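Local structure of uncharacterized protein ycf41 (Synechococcus elongatus PCC 6301, 3KOJ) at residues L16-V21 with M39-P44; N32-A37 with V58-V63. The protein probably binds single-stranded DNA through an OB-fold domain of the single-strand binding protein family, although its own role has not been characterised. The protein carries 1 engineered substitution. One frame throughout, in Å; residues are numbered along the deposited sequence.

Contact 1 (L16-V21 with M39-P44); sequences LQATVV and MVVQFP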
ATOM      1  N   LEU B  16      -0.123   7.244  -4.059  1.00 13.67           N
ATOM      2  CA  LEU B  16      -1.150   8.208  -4.404  1.00 12.65           C
ATOM      3  C   LEU B  16      -1.323   8.472  -5.887  1.00 11.00           C
ATOM      4  O   LEU B  16      -0.352   8.601  -6.628  1.00 15.63           O
ATOM      5  CB  LEU B  16      -0.836   9.558  -3.744  1.00 17.72           C
ATOM      6  CG  LEU B  16      -0.693   9.710  -2.230  1.00 32.66           C
ATOM      7  CD1 LEU B  16       0.073  10.997  -1.922  1.00 33.14           C
ATOM      8  CD2 LEU B  16      -2.067   9.734  -1.582  1.00 33.02           C
ATOM      9  N   GLN B  17      -2.581   8.585  -6.294  1.00 12.79           N
ATOM     10  CA  GLN B  17      -2.939   8.911  -7.662  1.00 12.92           C
ATOM     11  C   GLN B  17      -3.138  10.423  -7.568  1.00 15.84           C
ATOM     12  O   GLN B  17      -3.929  10.885  -6.747  1.00 15.62           O
ATOM     13  CB  GLN B  17      -4.252   8.233  -8.010  1.00 17.41           C
ATOM     14  CG  GLN B  17      -4.667   8.318  -9.448  1.00 29.77           C
ATOM     15  CD  GLN B  17      -5.973   7.592  -9.665  1.00 33.52           C
ATOM     16  OE1 GLN B  17      -6.215   6.549  -9.051  1.00 22.46           O
ATOM     17  NE2 GLN B  17      -6.824   8.133 -10.531  1.00 35.54           N
ATOM     18  N   ALA B  18      -2.429  11.191  -8.389  1.00 16.98           N
ATOM     19  CA  ALA B  18      -2.540  12.646  -8.326  1.00 12.66           C
ATOM     20  C   ALA B  18      -2.256  13.324  -9.656  1.00 15.40           C
ATOM     21  O   ALA B  18      -1.779  12.693 -10.606  1.00 17.27           O
ATOM     22  CB  ALA B  18      -1.583  13.188  -7.255  1.00 10.67           C
ATOM     23  N   THR B  19      -2.543  14.621  -9.701  1.00 15.17           N
ATOM     24  CA  THR B  19      -2.346  15.445 -10.886  1.00 14.30           C
ATOM     25  C   THR B  19      -1.206  16.440 -10.650  1.00 17.21           C
ATOM     26  O   THR B  19      -1.148  17.099  -9.611  1.00 16.07           O
ATOM     27  CB  THR B  19      -3.635  16.241 -11.212  1.00 20.08           C
ATOM     28  OG1 THR B  19      -4.729  15.327 -11.373  1.00 21.20           O
ATOM     29  CG2 THR B  19      -3.462  17.054 -12.495  1.00 22.33           C
ATOM     30  N   VAL B  20      -0.301  16.548 -11.614  1.00 16.15           N
ATOM     31  CA  VAL B  20       0.822  17.479 -11.499  1.00 14.75           C
ATOM     32  C   VAL B  20       0.292  18.913 -11.646  1.00 17.35           C
ATOM     33  O   VAL B  20      -0.297  19.254 -12.671  1.00 16.90           O
ATOM     34  CB  VAL B  20       1.871  17.198 -12.609  1.00 20.75           C
ATOM     35  CG1 VAL B  20       3.040  18.176 -12.508  1.00 19.01           C
ATOM     36  CG2 VAL B  20       2.366  15.759 -12.494  1.00 17.69           C
ATOM     37  N   VAL B  21       0.485  19.744 -10.623  1.00 16.70           N
ATOM     38  CA  VAL B  21       0.006  21.127 -10.687  1.00 15.92           C
ATOM     39  C   VAL B  21       1.122  22.165 -10.616  1.00 22.26           C
ATOM     40  O   VAL B  21       0.879  23.363 -10.735  1.00 21.14           O
ATOM     41  CB  VAL B  21      -1.047  21.408  -9.605  1.00 15.28           C
ATOM     42  CG1 VAL B  21      -2.247  20.491  -9.823  1.00 15.08           C
ATOM     43  CG2 VAL B  21      -0.451  21.208  -8.225  1.00 16.05           C
HETATM   44  N   MSE B  39       8.225  18.890  -7.255  1.00 18.56           N
HETATM   45  CA  MSE B  39       7.041  19.366  -7.950  1.00 17.97           C
HETATM   46  C   MSE B  39       5.899  19.343  -6.958  1.00 18.34           C
HETATM   47  O   MSE B  39       6.089  18.989  -5.799  1.00 18.13           O
HETATM   48  CB  MSE B  39       6.730  18.459  -9.153  1.00 16.22           C
HETATM   49  CG  MSE B  39       6.408  17.012  -8.809  1.00 16.41           C
HETATM   50 SE   MSE B  39       6.084  15.923 -10.406  1.00 30.74          SE
HETATM   51  CE  MSE B  39       5.151  14.443  -9.564  1.00 22.12           C
ATOM     52  N   VAL B  40       4.715  19.735  -7.405  1.00 17.75           N
ATOM     53  CA  VAL B  40       3.554  19.725  -6.531  1.00 16.00           C
ATOM     54  C   VAL B  40       2.433  18.989  -7.242  1.00 16.52           C
ATOM     55  O   VAL B  40       2.254  19.142  -8.447  1.00 17.94           O
ATOM     56  CB  VAL B  40       3.080  21.158  -6.192  1.00 16.30           C
ATOM     57  CG1 VAL B  40       1.835  21.102  -5.309  1.00 17.42           C
ATOM     58  CG2 VAL B  40       4.198  21.922  -5.482  1.00 21.21           C
ATOM     59  N   VAL B  41       1.691  18.177  -6.497  1.00 14.17           N
ATOM     60  CA  VAL B  41       0.578  17.449  -7.082  1.00 10.49           C
ATOM     61  C   VAL B  41      -0.685  17.738  -6.288  1.00 14.03           C
ATOM     62  O   VAL B  41      -0.625  18.205  -5.149  1.00 18.32           O
ATOM     63  CB  VAL B  41       0.819  15.920  -7.096  1.00 16.20           C
ATOM     64  CG1 VAL B  41       2.087  15.605  -7.874  1.00 13.88           C
ATOM     65  CG2 VAL B  41       0.897  15.375  -5.660  1.00 13.67           C
ATOM     66  N   GLN B  42      -1.828  17.470  -6.907  1.00 13.80           N
ATOM     67  CA  GLN B  42      -3.110  17.675  -6.256  1.00 15.24           C
ATOM     68  C   GLN B  42      -3.933  16.396  -6.356  1.00 14.44           C
ATOM     69  O   GLN B  42      -3.943  15.728  -7.391  1.00 12.94           O
ATOM     70  CB  GLN B  42      -3.871  18.828  -6.919  1.00 15.92           C
ATOM     71  CG  GLN B  42      -5.244  19.084  -6.308  1.00 18.46           C
ATOM     72  CD  GLN B  42      -5.966  20.250  -6.961  1.00 24.23           C
ATOM     73  OE1 GLN B  42      -5.578  21.411  -6.796  1.00 17.07           O
ATOM     74  NE2 GLN B  42      -7.017  19.944  -7.715  1.00 24.88           N
ATOM     75  N   PHE B  43      -4.599  16.043  -5.265  1.00 12.62           N
ATOM     76  CA  PHE B  43      -5.437  14.853  -5.260  1.00 16.07           C
ATOM     77  C   PHE B  43      -6.719  15.146  -4.499  1.00 16.14           C
ATOM     78  O   PHE B  43      -6.754  16.033  -3.641  1.00 17.36           O
ATOM     79  CB  PHE B  43      -4.682  13.642  -4.685  1.00 15.72           C
ATOM     80  CG  PHE B  43      -4.014  13.888  -3.362  1.00 17.10           C
ATOM     81  CD1 PHE B  43      -4.611  13.472  -2.178  1.00 20.72           C
ATOM     82  CD2 PHE B  43      -2.758  14.483  -3.304  1.00 20.92           C
ATOM     83  CE1 PHE B  43      -3.964  13.631  -0.958  1.00 22.50           C
ATOM     84  CE2 PHE B  43      -2.100  14.648  -2.088  1.00 20.34           C
ATOM     85  CZ  PHE B  43      -2.703  14.224  -0.913  1.00 21.03           C
ATOM     86  N   PRO B  44      -7.793  14.410  -4.812  1.00 19.00           N
ATOM     87  CA  PRO B  44      -9.105  14.582  -4.185  1.00 22.98           C
ATOM     88  C   PRO B  44      -9.153  14.485  -2.674  1.00 26.66           C
ATOM     89  O   PRO B  44      -8.431  13.688  -2.063  1.00 20.12           O
ATOM     90  CB  PRO B  44      -9.951  13.488  -4.842  1.00 30.77           C
ATOM     91  CG  PRO B  44      -9.264  13.244  -6.154  1.00 27.61           C
ATOM     92  CD  PRO B  44      -7.819  13.271  -5.746  1.00 22.78           C
TER
HETATM   93  O   HOH W   1      -5.986  14.200  -9.186  1.00 34.76           O
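Strands 12-28 and 35-43 form an antiparallel hairpin of the OB-fold barrel, in which strands 16-21 and 39-43 run at 127° to each other, antiparallel but strongly coiled. T19 and Q42 make the hydrogen-bonded pair: T19 N donates to Q42 O at 2.9 Å, nearly straight at 169°, and Q42 N returns a bond to T19 O at 2.8 Å. A water accepts from T19 OG1 at 2.8 Å and donates to Q42 O, giving that carbonyl a second donor. V21 N then reaches V40 O. All three backbone donors lie in the plane of the carbonyl they address. The A18 methyl packs on V41, CB to CB 3.6 Å, while V41 also leans on V57 and L79 of neighbouring strands. F43 holds CG between its backbone N and carbonyl carbon (chi1 50°), and L16 CD1 lies over one face of its ring, 4.3 Å from F43 CE2. The V21 and Q42 side chains cross at about a right angle, V21 CG1 3.7 Å from Q42 CB, and the extended Q42 chain places OE1 to accept a hydrogen bond from R54 NE. Farther out, L16 pairs with a strand of the second subunit, continuing the sheet across the interface, where Q17 OE1 accepts from M11 N of that subunit.

Contact 2 (N32-A37 with V58-V63); sequences NQTPVA and VGWGAV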
ATOM      1  N   ASN B  32      26.750  18.076  -5.210  1.00 66.03           N
ATOM      2  CA  ASN B  32      26.878  18.487  -6.606  1.00 73.55           C
ATOM      3  C   ASN B  32      26.989  17.271  -7.518  1.00 70.71           C
ATOM      4  O   ASN B  32      27.752  17.280  -8.484  1.00 70.39           O
ATOM      5  CB  ASN B  32      28.110  19.378  -6.806  1.00 83.38           C
ATOM      6  CG  ASN B  32      28.040  20.667  -6.010  1.00 90.51           C
ATOM      7  OD1 ASN B  32      28.645  21.671  -6.382  1.00 93.52           O
ATOM      8  ND2 ASN B  32      27.310  20.641  -4.901  1.00 93.27           N
ATOM      9  N   GLN B  33      26.228  16.226  -7.207  1.00 65.88           N
ATOM     10  CA  GLN B  33      26.256  15.008  -8.006  1.00 63.55           C
ATOM     11  C   GLN B  33      24.907  14.298  -8.030  1.00 52.92           C
ATOM     12  O   GLN B  33      24.571  13.634  -9.012  1.00 54.57           O
ATOM     13  CB  GLN B  33      27.324  14.053  -7.470  1.00 70.52           C
ATOM     14  CG  GLN B  33      27.010  13.478  -6.100  1.00 75.27           C
ATOM     15  CD  GLN B  33      28.162  12.685  -5.517  1.00 83.42           C
ATOM     16  OE1 GLN B  33      28.062  12.144  -4.414  1.00 86.52           O
ATOM     17  NE2 GLN B  33      29.266  12.614  -6.252  1.00 85.65           N
ATOM     18  N   THR B  34      24.138  14.428  -6.952  1.00 39.69           N
ATOM     19  CA  THR B  34      22.831  13.782  -6.883  1.00 30.30           C
ATOM     20  C   THR B  34      21.709  14.724  -7.309  1.00 27.34           C
ATOM     21  O   THR B  34      21.447  15.736  -6.657  1.00 27.51           O
ATOM     22  CB  THR B  34      22.522  13.270  -5.464  1.00 36.70           C
ATOM     23  OG1 THR B  34      23.539  12.348  -5.051  1.00 42.12           O
ATOM     24  CG2 THR B  34      21.176  12.559  -5.445  1.00 30.62           C
ATOM     25  N   PRO B  35      21.026  14.394  -8.414  1.00 27.11           N
ATOM     26  CA  PRO B  35      19.927  15.215  -8.924  1.00 23.29           C
ATOM     27  C   PRO B  35      18.733  15.145  -7.981  1.00 24.01           C
ATOM     28  O   PRO B  35      18.454  14.095  -7.408  1.00 24.00           O
ATOM     29  CB  PRO B  35      19.593  14.564 -10.268  1.00 30.73           C
ATOM     30  CG  PRO B  35      20.811  13.744 -10.605  1.00 38.69           C
ATOM     31  CD  PRO B  35      21.236  13.219  -9.273  1.00 33.46           C
ATOM     32  N   VAL B  36      18.038  16.259  -7.812  1.00 22.39           N
ATOM     33  CA  VAL B  36      16.851  16.268  -6.971  1.00 18.10           C
ATOM     34  C   VAL B  36      15.783  17.099  -7.666  1.00 21.12           C
ATOM     35  O   VAL B  36      16.013  18.245  -8.059  1.00 24.06           O
ATOM     36  CB  VAL B  36      17.146  16.800  -5.544  1.00 28.90           C
ATOM     37  CG1 VAL B  36      17.883  18.102  -5.614  1.00 43.10           C
ATOM     38  CG2 VAL B  36      15.844  16.951  -4.761  1.00 27.27           C
ATOM     39  N   ALA B  37      14.620  16.488  -7.851  1.00 19.37           N
ATOM     40  CA  ALA B  37      13.512  17.140  -8.527  1.00 18.74           C
ATOM     41  C   ALA B  37      12.353  17.334  -7.570  1.00 22.10           C
ATOM     42  O   ALA B  37      12.037  16.442  -6.780  1.00 19.67           O
ATOM     43  CB  ALA B  37      13.065  16.294  -9.710  1.00 22.73           C
ATOM     44  N   VAL B  58       9.061  15.112  -3.827  1.00 17.35           N
ATOM     45  CA  VAL B  58      10.490  15.211  -4.099  1.00 17.81           C
ATOM     46  C   VAL B  58      11.105  13.869  -4.483  1.00 18.56           C
ATOM     47  O   VAL B  58      10.855  12.853  -3.837  1.00 16.23           O
ATOM     48  CB  VAL B  58      11.245  15.753  -2.866  1.00 18.67           C
ATOM     49  CG1 VAL B  58      12.724  15.935  -3.196  1.00 20.76           C
ATOM     50  CG2 VAL B  58      10.617  17.070  -2.412  1.00 19.53           C
ATOM     51  N   GLY B  59      11.914  13.882  -5.537  1.00 18.48           N
ATOM     52  CA  GLY B  59      12.573  12.670  -5.989  1.00 22.00           C
ATOM     53  C   GLY B  59      14.078  12.868  -6.051  1.00 20.91           C
ATOM     54  O   GLY B  59      14.552  13.939  -6.440  1.00 20.90           O
ATOM     55  N   TRP B  60      14.833  11.843  -5.669  1.00 20.30           N
ATOM     56  CA  TRP B  60      16.290  11.930  -5.688  1.00 24.17           C
ATOM     57  C   TRP B  60      16.897  10.924  -6.658  1.00 26.46           C
ATOM     58  O   TRP B  60      16.346   9.847  -6.882  1.00 29.85           O
ATOM     59  CB  TRP B  60      16.863  11.678  -4.291  1.00 23.67           C
ATOM     60  CG  TRP B  60      16.375  12.616  -3.237  1.00 24.94           C
ATOM     61  CD1 TRP B  60      15.116  12.677  -2.710  1.00 28.22           C
ATOM     62  CD2 TRP B  60      17.139  13.634  -2.575  1.00 27.01           C
ATOM     63  NE1 TRP B  60      15.049  13.668  -1.759  1.00 31.38           N
ATOM     64  CE2 TRP B  60      16.274  14.269  -1.657  1.00 30.53           C
ATOM     65  CE3 TRP B  60      18.467  14.065  -2.668  1.00 36.53           C
ATOM     66  CZ2 TRP B  60      16.700  15.322  -0.836  1.00 38.50           C
ATOM     67  CZ3 TRP B  60      18.887  15.112  -1.852  1.00 43.32           C
ATOM     68  CH2 TRP B  60      18.004  15.726  -0.946  1.00 39.89           C
ATOM     69  N   GLY B  61      18.037  11.288  -7.235  1.00 26.23           N
ATOM     70  CA  GLY B  61      18.721  10.398  -8.155  1.00 31.37           C
ATOM     71  C   GLY B  61      18.006  10.125  -9.461  1.00 33.35           C
ATOM     72  O   GLY B  61      17.461  11.035 -10.085  1.00 29.12           O
ATOM     73  N   ALA B  62      18.009   8.861  -9.872  1.00 29.42           N
ATOM     74  CA  ALA B  62      17.382   8.455 -11.122  1.00 28.89           C
ATOM     75  C   ALA B  62      15.914   8.848 -11.220  1.00 26.20           C
ATOM     76  O   ALA B  62      15.445   9.255 -12.285  1.00 25.50           O
ATOM     77  CB  ALA B  62      17.526   6.950 -11.307  1.00 34.99           C
ATOM     78  N   VAL B  63      15.181   8.733 -10.117  1.00 26.56           N
ATOM     79  CA  VAL B  63      13.765   9.077 -10.157  1.00 23.05           C
ATOM     80  C   VAL B  63      13.570  10.578 -10.367  1.00 23.97           C
ATOM     81  O   VAL B  63      12.552  11.002 -10.915  1.00 25.03           O
ATOM     82  CB  VAL B  63      13.027   8.602  -8.877  1.00 31.42           C
ATOM     83  CG1 VAL B  63      13.289   9.548  -7.726  1.00 31.28           C
ATOM     84  CG2 VAL B  63      11.535   8.472  -9.165  1.00 34.55           C
TER
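The open end of the antiparallel hairpin of strands 35-43 and 53-60, in the OB-fold sheet, brings N32-A37 against V58-V63 just where the second strand gives way to a helix. A37 and G59 form the hydrogen-bonded pair. A37 N donates to G59 O, and G59 N reaches A37 O at 2.8 Å, nearly along the C=O axis. One step on, G61 N binds P35 O, also at 2.8 Å but more bent (148°); G61 is the N-cap residue of helix 62-70, and its positive phi of 67°, readily reached without a side chain, turns the chain from strand to helix. V36 and W60 face each other as the non-hydrogen-bonded pair. V36 CG2, anti to its backbone N, sits 4.1 Å from the centroid of the W60 six-membered ring, almost on the ring normal, in a CH-pi contact. The same methyl touches V58 CG1 at 3.6 Å, the two valines lying side by side. T34 CG2 comes instead to the indole edge, 4.2 Å from W60 CE3, while T34 OG1 is hydrogen-bonded to D31. Outward, strand 12-28 flanks the pair through L26 and R27, strand 100-103 meets W60 at T102, and helix 62-70 lays Q65 against P35 and A64 against A37.

How the contacts relate
Strand 35-43 is common to both contacts: its beginning pairs with strand 53-60 in contact 2, and its later part pairs with strand 12-28 in contact 1. The segments alternate along the chain, 16-21, 32-37, 39-44 and 58-63, so two successive hairpins are joined through this middle strand of one curled sheet. The contact centres lie about 19 Å apart, on opposite sides of the chain's centre, and the two sets of segments do not touch beyond adjoining in sequence. Contact 1 is the more buried and reaches the second subunit, whereas no other chain of the four-chain assembly touches contact 2. One strand thus links a subunit-interface region to the strand-to-helix junction.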